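Local coordinates for avirulence protein AvrP123 (Melampsora lini, PDB 5VJJ) that is a zinc-binding effector of flax rust, recognised by the flax disease resistance protein P and possibly acting in the plant nucleus, at residues Q15-Q26 with M55-H66; C33-Y43 with V72-H81. One frame throughout, in Å; residues are numbered along the deposited sequence.

Contact 1: Q15-Q26 with M55-H66; sequences QCLCRRIAPLTQ and MYRCPNCGPRSH. With ZN (zinc ion), chain C.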
loop_
_atom_site.group_PDB
_atom_site.type_symbol
_atom_site.label_atom_id
_atom_site.label_comp_id
_atom_site.label_asym_id
_atom_site.label_seq_id
_atom_site.Cartn_x
_atom_site.Cartn_y
_atom_site.Cartn_z
ATOM N N GLN A 15 -0.739 11.068 -2.965
ATOM C CA GLN A 15 -2.070 11.495 -2.557
ATOM C C GLN A 15 -2.388 10.904 -1.187
ATOM O O GLN A 15 -2.357 9.682 -1.008
ATOM C CB GLN A 15 -3.109 11.066 -3.590
ATOM C CG GLN A 15 -4.497 11.610 -3.316
ATOM C CD GLN A 15 -5.400 11.575 -4.538
ATOM O OE1 GLN A 15 -5.302 10.679 -5.378
ATOM N NE2 GLN A 15 -6.287 12.558 -4.644
ATOM N N CYS A 16 -2.670 11.771 -0.220
ATOM C CA CYS A 16 -3.078 11.320 1.100
ATOM C C CYS A 16 -4.483 10.723 1.034
ATOM O O CYS A 16 -5.221 10.908 0.063
ATOM C CB CYS A 16 -3.033 12.483 2.100
ATOM S SG CYS A 16 -3.688 12.119 3.768
ATOM N N LEU A 17 -4.850 9.987 2.086
ATOM C CA LEU A 17 -6.185 9.400 2.130
ATOM C C LEU A 17 -7.269 10.467 2.103
ATOM O O LEU A 17 -8.394 10.196 1.666
ATOM C CB LEU A 17 -6.335 8.528 3.369
ATOM C CG LEU A 17 -5.414 7.309 3.409
ATOM C CD1 LEU A 17 -5.520 6.633 4.765
ATOM C CD2 LEU A 17 -5.750 6.340 2.288
ATOM N N CYS A 18 -6.964 11.678 2.568
ATOM C CA CYS A 18 -7.892 12.795 2.432
ATOM C C CYS A 18 -7.910 13.368 1.020
ATOM O O CYS A 18 -8.675 14.301 0.761
ATOM C CB CYS A 18 -7.540 13.896 3.437
ATOM S SG CYS A 18 -6.128 14.913 2.957
ATOM N N ARG A 19 -7.080 12.833 0.121
ATOM C CA ARG A 19 -6.982 13.122 -1.305
ATOM C C ARG A 19 -6.074 14.321 -1.601
ATOM O O ARG A 19 -5.803 14.587 -2.772
ATOM C CB ARG A 19 -8.351 13.342 -1.981
ATOM C CG ARG A 19 -9.195 12.079 -2.020
ATOM C CD ARG A 19 -10.448 12.228 -2.874
ATOM N NE ARG A 19 -11.504 12.985 -2.202
ATOM C CZ ARG A 19 -11.849 14.240 -2.486
ATOM N NH1 ARG A 19 -11.228 14.922 -3.444
ATOM N NH2 ARG A 19 -12.831 14.820 -1.808
ATOM N N ARG A 20 -5.582 15.041 -0.596
ATOM C CA ARG A 20 -4.609 16.095 -0.849
ATOM C C ARG A 20 -3.264 15.490 -1.246
ATOM O O ARG A 20 -2.966 14.328 -0.957
ATOM C CB ARG A 20 -4.433 16.981 0.386
ATOM C CG ARG A 20 -5.578 17.943 0.631
ATOM C CD ARG A 20 -5.450 18.595 1.988
ATOM N NE ARG A 20 -6.535 19.536 2.244
ATOM C CZ ARG A 20 -7.690 19.219 2.822
ATOM N NH1 ARG A 20 -7.932 17.973 3.210
ATOM N NH2 ARG A 20 -8.611 20.154 3.009
ATOM N N ILE A 21 -2.447 16.299 -1.914
ATOM C CA ILE A 21 -1.106 15.873 -2.301
ATOM C C ILE A 21 -0.158 16.121 -1.135
ATOM O O ILE A 21 -0.109 17.223 -0.576
ATOM C CB ILE A 21 -0.644 16.603 -3.572
ATOM C CG1 ILE A 21 -1.648 16.388 -4.714
ATOM C CG2 ILE A 21 0.738 16.136 -3.991
ATOM C CD1 ILE A 21 -1.901 14.931 -5.079
ATOM N N ALA A 22 0.585 15.088 -0.754
ATOM C CA ALA A 22 1.476 15.152 0.391
ATOM C C ALA A 22 2.889 14.765 -0.018
ATOM O O ALA A 22 3.077 13.948 -0.927
ATOM C CB ALA A 22 1.003 14.221 1.517
ATOM N N PRO A 23 3.900 15.337 0.637
ATOM C CA PRO A 23 5.284 14.943 0.354
ATOM C C PRO A 23 5.661 13.683 1.120
ATOM O O PRO A 23 5.490 13.606 2.340
ATOM C CB PRO A 23 6.095 16.147 0.841
ATOM C CG PRO A 23 5.302 16.644 2.013
ATOM C CD PRO A 23 3.841 16.429 1.628
ATOM N N LEU A 24 6.172 12.692 0.397
ATOM C CA LEU A 24 6.778 11.541 1.048
ATOM C C LEU A 24 7.975 11.995 1.865
ATOM O O LEU A 24 8.728 12.878 1.447
ATOM C CB LEU A 24 7.225 10.509 0.014
ATOM C CG LEU A 24 6.143 9.866 -0.846
ATOM C CD1 LEU A 24 6.804 9.085 -1.961
ATOM C CD2 LEU A 24 5.258 8.968 0.008
ATOM N N THR A 25 8.147 11.394 3.044
ATOM C CA THR A 25 9.321 11.657 3.863
ATOM C C THR A 25 10.407 10.603 3.699
ATOM O O THR A 25 11.559 10.859 4.075
ATOM C CB THR A 25 8.924 11.768 5.340
ATOM O OG1 THR A 25 8.232 10.582 5.745
ATOM C CG2 THR A 25 8.030 12.985 5.550
ATOM N N GLN A 26 10.068 9.440 3.151
ATOM C CA GLN A 26 11.045 8.474 2.669
ATOM C C GLN A 26 10.440 7.765 1.468
ATOM O O GLN A 26 9.221 7.813 1.268
ATOM C CB GLN A 26 11.438 7.466 3.759
ATOM C CG GLN A 26 10.260 6.756 4.406
ATOM C CD GLN A 26 10.681 5.868 5.562
ATOM O OE1 GLN A 26 10.303 6.103 6.709
ATOM N NE2 GLN A 26 11.465 4.838 5.264
ATOM N N MET A 55 5.049 6.852 3.684
ATOM C CA MET A 55 5.208 7.775 4.798
ATOM C C MET A 55 5.229 9.185 4.228
ATOM O O MET A 55 6.049 9.490 3.355
ATOM C CB MET A 55 6.497 7.489 5.570
ATOM C CG MET A 55 6.483 6.200 6.378
ATOM S SD MET A 55 5.509 6.383 7.880
ATOM C CE MET A 55 6.251 5.130 8.916
ATOM N N TYR A 56 4.331 10.038 4.710
ATOM C CA TYR A 56 4.260 11.401 4.212
ATOM C C TYR A 56 3.777 12.325 5.322
ATOM O O TYR A 56 3.381 11.888 6.404
ATOM C CB TYR A 56 3.351 11.485 2.987
ATOM C CG TYR A 56 2.038 10.773 3.171
ATOM C CD1 TYR A 56 1.884 9.452 2.782
ATOM C CD2 TYR A 56 0.949 11.421 3.736
ATOM C CE1 TYR A 56 0.682 8.797 2.948
ATOM C CE2 TYR A 56 -0.252 10.777 3.899
ATOM C CZ TYR A 56 -0.385 9.466 3.505
ATOM O OH TYR A 56 -1.594 8.818 3.676
ATOM N N ARG A 57 3.829 13.623 5.035
ATOM C CA ARG A 57 3.453 14.682 5.967
ATOM C C ARG A 57 2.406 15.537 5.262
ATOM O O ARG A 57 2.749 16.466 4.534
ATOM C CB ARG A 57 4.673 15.507 6.380
ATOM C CG ARG A 57 4.385 16.626 7.383
ATOM C CD ARG A 57 4.411 16.113 8.812
ATOM N NE ARG A 57 5.773 15.883 9.287
ATOM C CZ ARG A 57 6.477 16.738 10.030
ATOM N NH1 ARG A 57 5.960 17.901 10.410
ATOM N NH2 ARG A 57 7.708 16.421 10.402
ATOM N N CYS A 58 1.132 15.222 5.476
ATOM C CA CYS A 58 0.064 15.923 4.768
ATOM C C CYS A 58 -0.096 17.339 5.313
ATOM O O CYS A 58 -0.143 17.524 6.536
ATOM C CB CYS A 58 -1.255 15.170 4.905
ATOM S SG CYS A 58 -2.625 15.953 4.024
ATOM N N PRO A 59 -0.209 18.357 4.452
ATOM C CA PRO A 59 -0.422 19.721 4.969
ATOM C C PRO A 59 -1.676 19.848 5.808
ATOM O O PRO A 59 -1.749 20.727 6.674
ATOM C CB PRO A 59 -0.511 20.572 3.696
ATOM C CG PRO A 59 -0.944 19.620 2.641
ATOM C CD PRO A 59 -0.270 18.319 2.981
ATOM N N ASN A 60 -2.669 18.996 5.569
ATOM C CA ASN A 60 -3.894 18.988 6.361
ATOM C C ASN A 60 -3.777 18.040 7.553
ATOM O O ASN A 60 -3.936 18.456 8.704
ATOM C CB ASN A 60 -5.076 18.589 5.473
ATOM C CG ASN A 60 -6.388 18.575 6.221
ATOM O OD1 ASN A 60 -6.946 19.624 6.536
ATOM N ND2 ASN A 60 -6.895 17.379 6.500
ATOM N N CYS A 61 -3.482 16.769 7.288
ATOM C CA CYS A 61 -3.511 15.730 8.307
ATOM C C CYS A 61 -2.223 15.616 9.108
ATOM O O CYS A 61 -2.209 14.910 10.122
ATOM C CB CYS A 61 -3.799 14.374 7.660
ATOM S SG CYS A 61 -5.097 14.393 6.427
ATOM N N GLY A 62 -1.145 16.276 8.692
ATOM C CA GLY A 62 0.135 16.076 9.324
ATOM C C GLY A 62 0.663 14.680 9.063
ATOM O O GLY A 62 0.214 13.988 8.143
ATOM N N PRO A 63 1.627 14.233 9.874
ATOM C CA PRO A 63 2.229 12.906 9.654
ATOM C C PRO A 63 1.202 11.797 9.477
ATOM O O PRO A 63 0.356 11.598 10.353
ATOM C CB PRO A 63 3.068 12.688 10.922
ATOM C CG PRO A 63 3.377 14.072 11.422
ATOM C CD PRO A 63 2.198 14.923 11.044
ATOM N N ARG A 64 1.266 11.068 8.364
ATOM C CA ARG A 64 0.299 10.009 8.098
ATOM C C ARG A 64 0.934 8.961 7.195
ATOM O O ARG A 64 1.965 9.200 6.564
ATOM C CB ARG A 64 -0.987 10.565 7.467
ATOM C CG ARG A 64 -2.144 9.574 7.441
ATOM C CD ARG A 64 -3.442 10.226 6.996
ATOM N NE ARG A 64 -4.583 9.325 7.139
ATOM C CZ ARG A 64 -5.844 9.664 6.889
ATOM N NH1 ARG A 64 -6.140 10.892 6.482
ATOM N NH2 ARG A 64 -6.812 8.773 7.048
ATOM N N SER A 65 0.301 7.789 7.143
ATOM C CA SER A 65 0.827 6.657 6.397
ATOM C C SER A 65 -0.321 5.748 5.974
ATOM O O SER A 65 -1.375 5.724 6.613
ATOM C CB SER A 65 1.845 5.872 7.241
ATOM O OG SER A 65 2.395 4.778 6.520
ATOM N N HIS A 66 -0.106 5.005 4.886
ATOM C CA HIS A 66 -1.038 3.970 4.454
ATOM C C HIS A 66 -0.299 3.014 3.527
ATOM O O HIS A 66 0.750 3.347 2.968
ATOM C CB HIS A 66 -2.280 4.554 3.759
ATOM C CG HIS A 66 -2.052 4.978 2.341
ATOM N ND1 HIS A 66 -1.987 6.302 1.960
ATOM C CD2 HIS A 66 -1.903 4.255 1.205
ATOM C CE1 HIS A 66 -1.796 6.376 0.656
ATOM N NE2 HIS A 66 -1.737 5.147 0.174
HETATM ZN ZN ZN C . -4.304 14.345 4.304
#
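Leu17, at the tip of the type I turn Cys16-Arg19, is the bump that fills the hollow between Arg64 and His66. Its CB lies over the centre of one face of the Arg64 guanidinium, CD1 comes within 3.4 Å of Arg64 NH2, and CD2 rests on the His66 ring in a CH-pi contact, 4.1 Å from the centroid. That imidazole is held at its edge by Tyr56, whose OH shares a hydrogen bond with His66 ND1. A second knob, Ala22 CB, fits between Tyr56 CD2, at 3.6 Å, and the backbone of Cys58, while Cys16 SG approaches the same tyrosine ring obliquely. Beyond it, Cys16, Cys18, Cys58 and Cys61 close round a zinc ion through their SG atoms, a Cys4 site that clamps the turn to the hairpin. Beside the site, Arg20 stretches its extended chain so that the guanidinium stacks on the Asn60 amide, planes 13° apart. Arg20 NH1 donates to Cys18 SG and Asn60 ND2 to Cys61 SG, which probably tempers the charge on these zinc-bound sulfurs. At the other end, Thr25 N bonds to Met55 O at 2.9 Å, and Arg57 N to Pro23 O. The N-to-C directions of the short strands 21-23 and 55-58 make 119°, with a single bridge, Leu24 to Tyr56. Strand 21-23 pairs with strand 13-15, whose Val14 touches Tyr56 and Leu24, and packs beside the 55-58 end of hairpin 51-58/64-69.

Contact 2: C33-Y43 with V72-H81; sequences CRATLNCPCDY and VHQGTCQQVH. With ZN (zinc ion), chain E; ZN (zinc ion), chain D.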
loop_
_atom_site.group_PDB
_atom_site.type_symbol
_atom_site.label_atom_id
_atom_site.label_comp_id
_atom_site.label_asym_id
_atom_site.label_seq_id
_atom_site.Cartn_x
_atom_site.Cartn_y
_atom_site.Cartn_z
ATOM N N CYS A 33 1.407 -7.532 3.343
ATOM C CA CYS A 33 0.013 -7.189 3.105
ATOM C C CYS A 33 -0.858 -7.957 4.092
ATOM O O CYS A 33 -0.770 -9.187 4.181
ATOM C CB CYS A 33 -0.394 -7.512 1.670
ATOM S SG CYS A 33 -2.135 -7.180 1.366
ATOM N N ARG A 34 -1.692 -7.231 4.832
ATOM C CA ARG A 34 -2.531 -7.813 5.872
ATOM C C ARG A 34 -3.967 -8.060 5.420
ATOM O O ARG A 34 -4.790 -8.490 6.233
ATOM C CB ARG A 34 -2.533 -6.906 7.107
ATOM C CG ARG A 34 -1.200 -6.846 7.820
ATOM C CD ARG A 34 -1.261 -5.931 9.022
ATOM N NE ARG A 34 -0.352 -6.366 10.076
ATOM C CZ ARG A 34 -0.257 -5.794 11.273
ATOM N NH1 ARG A 34 -1.016 -4.749 11.578
ATOM N NH2 ARG A 34 0.601 -6.270 12.164
ATOM N N ALA A 35 -4.288 -7.810 4.153
ATOM C CA ALA A 35 -5.649 -8.019 3.678
ATOM C C ALA A 35 -6.032 -9.493 3.774
ATOM O O ALA A 35 -5.183 -10.386 3.697
ATOM C CB ALA A 35 -5.788 -7.539 2.235
ATOM N N THR A 36 -7.328 -9.740 3.958
ATOM C CA THR A 36 -7.880 -11.087 3.897
ATOM C C THR A 36 -8.381 -11.379 2.489
ATOM O O THR A 36 -8.844 -10.486 1.776
ATOM C CB THR A 36 -9.031 -11.266 4.891
ATOM O OG1 THR A 36 -9.990 -10.218 4.709
ATOM C CG2 THR A 36 -8.522 -11.253 6.329
ATOM N N LEU A 37 -8.293 -12.644 2.097
ATOM C CA LEU A 37 -8.632 -13.064 0.746
ATOM C C LEU A 37 -10.058 -13.595 0.684
ATOM O O LEU A 37 -10.571 -14.174 1.646
ATOM C CB LEU A 37 -7.658 -14.137 0.257
ATOM C CG LEU A 37 -6.176 -13.807 0.456
ATOM C CD1 LEU A 37 -5.308 -14.998 0.082
ATOM C CD2 LEU A 37 -5.772 -12.570 -0.340
ATOM N N ASN A 38 -10.695 -13.393 -0.468
ATOM C CA ASN A 38 -12.046 -13.888 -0.719
ATOM C C ASN A 38 -12.052 -14.595 -2.070
ATOM O O ASN A 38 -12.112 -13.949 -3.120
ATOM C CB ASN A 38 -13.069 -12.757 -0.679
ATOM C CG ASN A 38 -13.148 -12.092 0.681
ATOM O OD1 ASN A 38 -13.021 -10.871 0.797
ATOM N ND2 ASN A 38 -13.360 -12.893 1.721
ATOM N N CYS A 39 -11.977 -15.915 -2.034
ATOM C CA CYS A 39 -12.158 -16.773 -3.186
ATOM C C CYS A 39 -13.418 -17.608 -2.992
ATOM O O CYS A 39 -13.898 -17.768 -1.865
ATOM C CB CYS A 39 -10.934 -17.681 -3.377
ATOM S SG CYS A 39 -10.835 -19.088 -2.263
ATOM N N PRO A 40 -13.995 -18.152 -4.068
ATOM C CA PRO A 40 -15.274 -18.869 -3.922
ATOM C C PRO A 40 -15.197 -20.105 -3.039
ATOM O O PRO A 40 -16.249 -20.688 -2.750
ATOM C CB PRO A 40 -15.641 -19.238 -5.365
ATOM C CG PRO A 40 -14.347 -19.261 -6.087
ATOM C CD PRO A 40 -13.498 -18.196 -5.453
ATOM N N CYS A 41 -14.007 -20.519 -2.603
ATOM C CA CYS A 41 -13.850 -21.667 -1.722
ATOM C C CYS A 41 -13.416 -21.201 -0.332
ATOM O O CYS A 41 -13.413 -20.003 -0.023
ATOM C CB CYS A 41 -12.851 -22.663 -2.316
ATOM S SG CYS A 41 -11.117 -22.205 -2.100
ATOM N N ASP A 42 -13.035 -22.165 0.508
ATOM C CA ASP A 42 -12.692 -21.915 1.902
ATOM C C ASP A 42 -11.193 -21.738 2.120
ATOM O O ASP A 42 -10.720 -21.877 3.253
ATOM C CB ASP A 42 -13.213 -23.056 2.779
ATOM C CG ASP A 42 -14.721 -23.026 2.941
ATOM O OD1 ASP A 42 -15.269 -21.941 3.227
ATOM O OD2 ASP A 42 -15.359 -24.088 2.783
ATOM N N TYR A 43 -10.437 -21.428 1.071
ATOM C CA TYR A 43 -8.996 -21.279 1.221
ATOM C C TYR A 43 -8.666 -20.141 2.184
ATOM O O TYR A 43 -9.315 -19.093 2.186
ATOM C CB TYR A 43 -8.340 -21.026 -0.140
ATOM C CG TYR A 43 -6.887 -20.629 -0.045
ATOM C CD1 TYR A 43 -6.514 -19.288 -0.013
ATOM C CD2 TYR A 43 -5.887 -21.588 0.021
ATOM C CE1 TYR A 43 -5.185 -18.917 0.079
ATOM C CE2 TYR A 43 -4.554 -21.228 0.114
ATOM C CZ TYR A 43 -4.210 -19.892 0.142
ATOM O OH TYR A 43 -2.889 -19.532 0.234
ATOM N N VAL A 72 -3.774 -9.857 -5.706
ATOM C CA VAL A 72 -5.188 -10.124 -5.941
ATOM C C VAL A 72 -5.812 -10.545 -4.618
ATOM O O VAL A 72 -5.433 -11.571 -4.043
ATOM C CB VAL A 72 -5.388 -11.201 -7.018
ATOM C CG1 VAL A 72 -6.871 -11.477 -7.227
ATOM C CG2 VAL A 72 -4.740 -10.773 -8.328
ATOM N N HIS A 73 -6.764 -9.748 -4.130
ATOM C CA HIS A 73 -7.457 -10.037 -2.882
ATOM C C HIS A 73 -8.817 -10.688 -3.084
ATOM O O HIS A 73 -9.245 -11.474 -2.232
ATOM C CB HIS A 73 -7.635 -8.750 -2.069
ATOM C CG HIS A 73 -6.342 -8.093 -1.694
ATOM N ND1 HIS A 73 -6.280 -6.836 -1.130
ATOM C CD2 HIS A 73 -5.061 -8.520 -1.799
ATOM C CE1 HIS A 73 -5.018 -6.518 -0.904
ATOM N NE2 HIS A 73 -4.258 -7.524 -1.300
ATOM N N GLN A 74 -9.505 -10.384 -4.184
ATOM C CA GLN A 74 -10.792 -10.987 -4.498
ATOM C C GLN A 74 -10.766 -11.519 -5.922
ATOM O O GLN A 74 -10.093 -10.967 -6.796
ATOM C CB GLN A 74 -11.952 -9.987 -4.357
ATOM C CG GLN A 74 -12.243 -9.546 -2.934
ATOM C CD GLN A 74 -13.540 -8.764 -2.823
ATOM O OE1 GLN A 74 -14.335 -8.725 -3.763
ATOM N NE2 GLN A 74 -13.758 -8.135 -1.673
ATOM N N GLY A 75 -11.506 -12.592 -6.146
ATOM C CA GLY A 75 -11.623 -13.168 -7.468
ATOM C C GLY A 75 -11.767 -14.676 -7.384
ATOM O O GLY A 75 -12.104 -15.226 -6.340
ATOM N N THR A 76 -11.498 -15.326 -8.513
ATOM C CA THR A 76 -11.617 -16.770 -8.588
ATOM C C THR A 76 -10.491 -17.433 -7.800
ATOM O O THR A 76 -9.539 -16.788 -7.351
ATOM C CB THR A 76 -11.582 -17.246 -10.040
ATOM O OG1 THR A 76 -10.274 -17.034 -10.584
ATOM C CG2 THR A 76 -12.605 -16.499 -10.881
ATOM N N CYS A 77 -10.613 -18.751 -7.635
ATOM C CA CYS A 77 -9.575 -19.508 -6.948
ATOM C C CYS A 77 -8.252 -19.449 -7.699
ATOM O O CYS A 77 -7.184 -19.453 -7.076
ATOM C CB CYS A 77 -10.027 -20.957 -6.768
ATOM S SG CYS A 77 -11.369 -21.151 -5.574
ATOM N N GLN A 78 -8.299 -19.384 -9.030
ATOM C CA GLN A 78 -7.069 -19.308 -9.812
ATOM C C GLN A 78 -6.386 -17.954 -9.650
ATOM O O GLN A 78 -5.152 -17.879 -9.651
ATOM C CB GLN A 78 -7.377 -19.582 -11.287
ATOM C CG GLN A 78 -6.164 -19.530 -12.210
ATOM C CD GLN A 78 -5.118 -20.571 -11.864
ATOM O OE1 GLN A 78 -5.407 -21.556 -11.185
ATOM N NE2 GLN A 78 -3.894 -20.356 -12.327
ATOM N N GLN A 79 -7.167 -16.883 -9.502
ATOM C CA GLN A 79 -6.599 -15.545 -9.385
ATOM C C GLN A 79 -6.021 -15.293 -7.996
ATOM O O GLN A 79 -4.923 -14.740 -7.868
ATOM C CB GLN A 79 -7.666 -14.502 -9.720
ATOM C CG GLN A 79 -8.221 -14.633 -11.133
ATOM C CD GLN A 79 -9.558 -13.939 -11.310
ATOM O OE1 GLN A 79 -10.444 -14.042 -10.460
ATOM N NE2 GLN A 79 -9.713 -13.230 -12.424
ATOM N N VAL A 80 -6.736 -15.693 -6.944
ATOM C CA VAL A 80 -6.279 -15.418 -5.584
ATOM C C VAL A 80 -5.124 -16.338 -5.196
ATOM O O VAL A 80 -4.082 -15.872 -4.723
ATOM C CB VAL A 80 -7.454 -15.538 -4.596
ATOM C CG1 VAL A 80 -6.961 -15.459 -3.160
ATOM C CG2 VAL A 80 -8.477 -14.440 -4.854
ATOM N N HIS A 81 -5.295 -17.652 -5.364
ATOM C CA HIS A 81 -4.321 -18.645 -4.902
ATOM C C HIS A 81 -4.005 -19.622 -6.029
ATOM O O HIS A 81 -4.588 -20.711 -6.106
ATOM C CB HIS A 81 -4.838 -19.385 -3.665
ATOM C CG HIS A 81 -6.292 -19.725 -3.727
ATOM N ND1 HIS A 81 -6.755 -20.948 -4.161
ATOM C CD2 HIS A 81 -7.390 -18.999 -3.408
ATOM C CE1 HIS A 81 -8.075 -20.960 -4.106
ATOM N NE2 HIS A 81 -8.485 -19.790 -3.653
HETATM ZN ZN ZN E . -10.119 -20.799 -3.711
HETATM ZN ZN ZN D . -2.278 -7.709 -0.861
#
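Cys39, Cys41, Cys77 and His81 join the two segments through one zinc ion, His81 binding by NE2 and the cysteines by SG. A second zinc ion takes Cys33 SG at 2.3 Å and His73 NE2 at 2.0 Å, and Cys47 and Cys69 complete its shell. Next come the groups that hold the two imidazoles. The Tyr43 ring lies on one face of His81 as an offset stack, centroids 4.3 Å apart and planes at 21°, with Cys77 O over the opposite face. Tyr43 reaches this place because its CG stands anti to the backbone N (chi1 170°). Ala35 CB sits over a face of the His73 ring, 3.6 Å from its centroid. Between the sites, Asn38 N donates to His73 O at 3.0 Å, Gly75 N returns a weak bond to Asn38 O, and Leu37 CD1 packs on Val80 CG1 at 3.7 Å. Further out, Thr76 and Gln79 form a capping box: Gln79 N donates to Thr76 OG1 and Thr76 N to Gln79 OE1, fixing the start of helix 77-80, whose first residue is the zinc ligand Cys77. Segment 33-43, in the loop between strands 29-30 and 51-58, runs beside the chain that follows strand 64-69, where helix 77-80 is the one helix of the modelled chain.

Overall arrangement
Contacts 1 and 2 lie on opposite sides of the chain's centre, their own centres 30 Å apart and their nearest atoms about 10 Å apart, so they do not touch. Their segments alternate along the sequence, and strand 64-69 leads from contact 1 towards helix 77-80 in contact 2. Contact 1 holds one zinc ion entirely; contact 2 holds another and half the ligands of a third. Cys47 and Cys69 complete that third site, and Cys69, at the end of strand 64-69, ties it to the strand that leaves contact 1; the side chains of His66 and His73 are about 11 Å apart. With little regular structure, the elongated fold probably depends on these three zinc sites.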